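Side-chain contact in hydrolase (Thermococcus thioreducens, PDB 6IAH), which is a magnesium-binding phosphatase of the haloacid dehalogenase superfamily with diverse substrates, possibly acting on phosphoglycolate: residues D6-L11 and E16-A21. Numbering follows the deposited sequence. Where two conformers were deposited one is given.
Sequences DVDGVL and ESYDEA. With MG (magnesium ion), chain B.
Y18 and D8 meet through a single short hydrogen bond, Y18 OH donating to D8 OD2 at 2.5 Å. The hydroxyl arrives on the syn side of that oxygen, 19° out of the carboxylate plane, and the carboxylate is turned 45° from the ring. D8 OD2 also lies at the ring edge, near its plane, 3.2 Å from Y18 CE2. D8 CG stands anti to its carbonyl carbon (chi1 -67°), which places OD2 beside the Y18 hydroxyl, while the backbone oxygen serves the metal.

That oxygen, D8 O, binds the magnesium ion at 2.1 Å; D6 OD2 binds it at 1.9 Å, and three waters and D199 complete six ligands. Water 1 also donates weakly to D6 OD1, which is salt-bridged to K179. Further out, R152 pairs with D8 OD1, so both carboxylate oxygens of D8 are gripped from different residues, and the Y18 ring meets that of Y109.

Replacing D8 by an alanine would probably leave the Y18 hydroxyl and the R152 guanidinium without their shared acceptor group. The spacing of D6, D8 and V10 after strand 2-5 is consistent with the HAD DxDx(T/V) motif, in which the first aspartate is the nucleophile and the second the general acid-base; here the tyrosine ties that second carboxylate to the helix following the motif.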
loop_
_atom_site.group_PDB
_atom_site.type_symbol
_atom_site.label_atom_id
_atom_site.label_comp_id
_atom_site.label_asym_id
_atom_site.label_seq_id
_atom_site.Cartn_x
_atom_site.Cartn_y
_atom_site.Cartn_z
ATOM N N ASP A 6 4.358 -9.880 1.782
ATOM C CA ASP A 6 3.722 -8.597 1.508
ATOM C C ASP A 6 2.833 -8.792 0.270
ATOM O O ASP A 6 3.047 -9.718 -0.517
ATOM C CB ASP A 6 4.819 -7.536 1.233
ATOM C CG ASP A 6 4.261 -6.114 0.969
ATOM O OD1 ASP A 6 3.287 -5.676 1.611
ATOM O OD2 ASP A 6 4.834 -5.447 0.089
ATOM N N VAL A 7 1.848 -7.922 0.090
ATOM C CA VAL A 7 0.997 -7.972 -1.092
ATOM C C VAL A 7 1.528 -6.992 -2.127
ATOM O O VAL A 7 1.956 -7.418 -3.189
ATOM C CB VAL A 7 -0.449 -7.697 -0.740
ATOM C CG1 VAL A 7 -1.348 -7.672 -1.959
ATOM C CG2 VAL A 7 -0.950 -8.731 0.228
ATOM N N ASP A 8 1.525 -5.713 -1.823
ATOM C CA ASP A 8 1.786 -4.676 -2.874
ATOM C C ASP A 8 3.269 -4.609 -3.228
ATOM O O ASP A 8 4.089 -4.354 -2.369
ATOM C CB ASP A 8 1.301 -3.290 -2.384
ATOM C CG ASP A 8 -0.256 -3.190 -2.233
ATOM O OD1 ASP A 8 -1.023 -4.132 -2.554
ATOM O OD2 ASP A 8 -0.732 -2.109 -1.802
ATOM N N GLY A 9 3.603 -4.799 -4.499
ATOM C CA GLY A 9 4.965 -4.826 -4.976
ATOM C C GLY A 9 5.568 -6.240 -4.933
ATOM O O GLY A 9 6.702 -6.404 -5.396
ATOM N N VAL A 10 4.863 -7.231 -4.337
ATOM C CA VAL A 10 5.343 -8.609 -4.236
ATOM C C VAL A 10 4.357 -9.541 -4.954
ATOM O O VAL A 10 4.716 -10.159 -5.964
ATOM C CB VAL A 10 5.521 -9.044 -2.756
ATOM C CG1 VAL A 10 5.799 -10.529 -2.651
ATOM C CG2 VAL A 10 6.646 -8.249 -2.090
ATOM N N LEU A 11 3.138 -9.713 -4.423
ATOM C CA LEU A 11 2.106 -10.520 -5.116
ATOM C C LEU A 11 1.384 -9.758 -6.221
ATOM O O LEU A 11 0.930 -10.388 -7.173
ATOM C CB LEU A 11 1.075 -11.062 -4.141
ATOM C CG LEU A 11 1.690 -11.855 -2.974
ATOM C CD1 LEU A 11 0.643 -12.293 -1.935
ATOM C CD2 LEU A 11 2.481 -13.066 -3.440
ATOM N N GLU A 16 0.681 1.742 -10.163
ATOM C CA GLU A 16 0.376 3.068 -9.707
ATOM C C GLU A 16 -1.184 3.451 -9.563
ATOM O O GLU A 16 -1.540 4.637 -9.807
ATOM C CB GLU A 16 1.302 4.029 -10.478
ATOM C CG GLU A 16 2.786 3.693 -10.210
ATOM C CD GLU A 16 3.206 2.328 -10.838
ATOM O OE1 GLU A 16 3.164 2.236 -12.090
ATOM O OE2 GLU A 16 3.506 1.330 -10.110
ATOM N N SER A 17 -2.048 2.440 -9.172
ATOM C CA SER A 17 -3.521 2.547 -9.039
ATOM C C SER A 17 -3.772 3.605 -7.951
ATOM O O SER A 17 -4.570 4.487 -8.134
ATOM C CB SER A 17 -4.195 1.262 -8.570
ATOM O OG SER A 17 -3.606 0.822 -7.320
ATOM N N TYR A 18 -3.073 3.484 -6.811
ATOM C CA TYR A 18 -3.208 4.462 -5.733
ATOM C C TYR A 18 -2.729 5.843 -6.143
ATOM O O TYR A 18 -3.318 6.846 -5.739
ATOM C CB TYR A 18 -2.409 4.050 -4.522
ATOM C CG TYR A 18 -2.677 2.642 -3.969
ATOM C CD1 TYR A 18 -3.866 2.303 -3.370
ATOM C CD2 TYR A 18 -1.628 1.733 -3.903
ATOM C CE1 TYR A 18 -4.049 1.032 -2.797
ATOM C CE2 TYR A 18 -1.795 0.481 -3.346
ATOM C CZ TYR A 18 -2.976 0.127 -2.782
ATOM O OH TYR A 18 -3.017 -1.135 -2.186
ATOM N N ASP A 19 -1.629 5.897 -6.878
ATOM C CA ASP A 19 -1.125 7.172 -7.341
ATOM C C ASP A 19 -2.123 7.887 -8.239
ATOM O O ASP A 19 -2.289 9.075 -8.107
ATOM C CB ASP A 19 0.186 6.996 -8.103
ATOM C CG ASP A 19 1.381 6.644 -7.210
ATOM O OD1 ASP A 19 1.261 6.552 -5.973
ATOM O OD2 ASP A 19 2.469 6.508 -7.781
ATOM N N GLU A 20 -2.770 7.180 -9.161
ATOM C CA GLU A 20 -3.768 7.799 -10.036
ATOM C C GLU A 20 -5.048 8.135 -9.250
ATOM O O GLU A 20 -5.702 9.110 -9.548
ATOM C CB GLU A 20 -4.072 6.910 -11.247
ATOM C CG GLU A 20 -5.043 7.488 -12.277
ATOM C CD GLU A 20 -4.407 8.479 -13.240
ATOM O OE1 GLU A 20 -3.180 8.693 -13.177
ATOM O OE2 GLU A 20 -5.149 9.059 -14.049
ATOM N N ALA A 21 -5.400 7.361 -8.228
ATOM C CA ALA A 21 -6.523 7.746 -7.412
ATOM C C ALA A 21 -6.268 9.049 -6.635
ATOM O O ALA A 21 -7.183 9.884 -6.502
ATOM C CB ALA A 21 -6.876 6.588 -6.455
HETATM MG MG MG B . 5.071 -3.673 -0.595
HETATM O O HOH W 1 3.399 -2.984 0.256
HETATM O O HOH W 2 5.270 -2.004 -1.666
HETATM O O HOH W 3 6.236 -3.121 1.075
#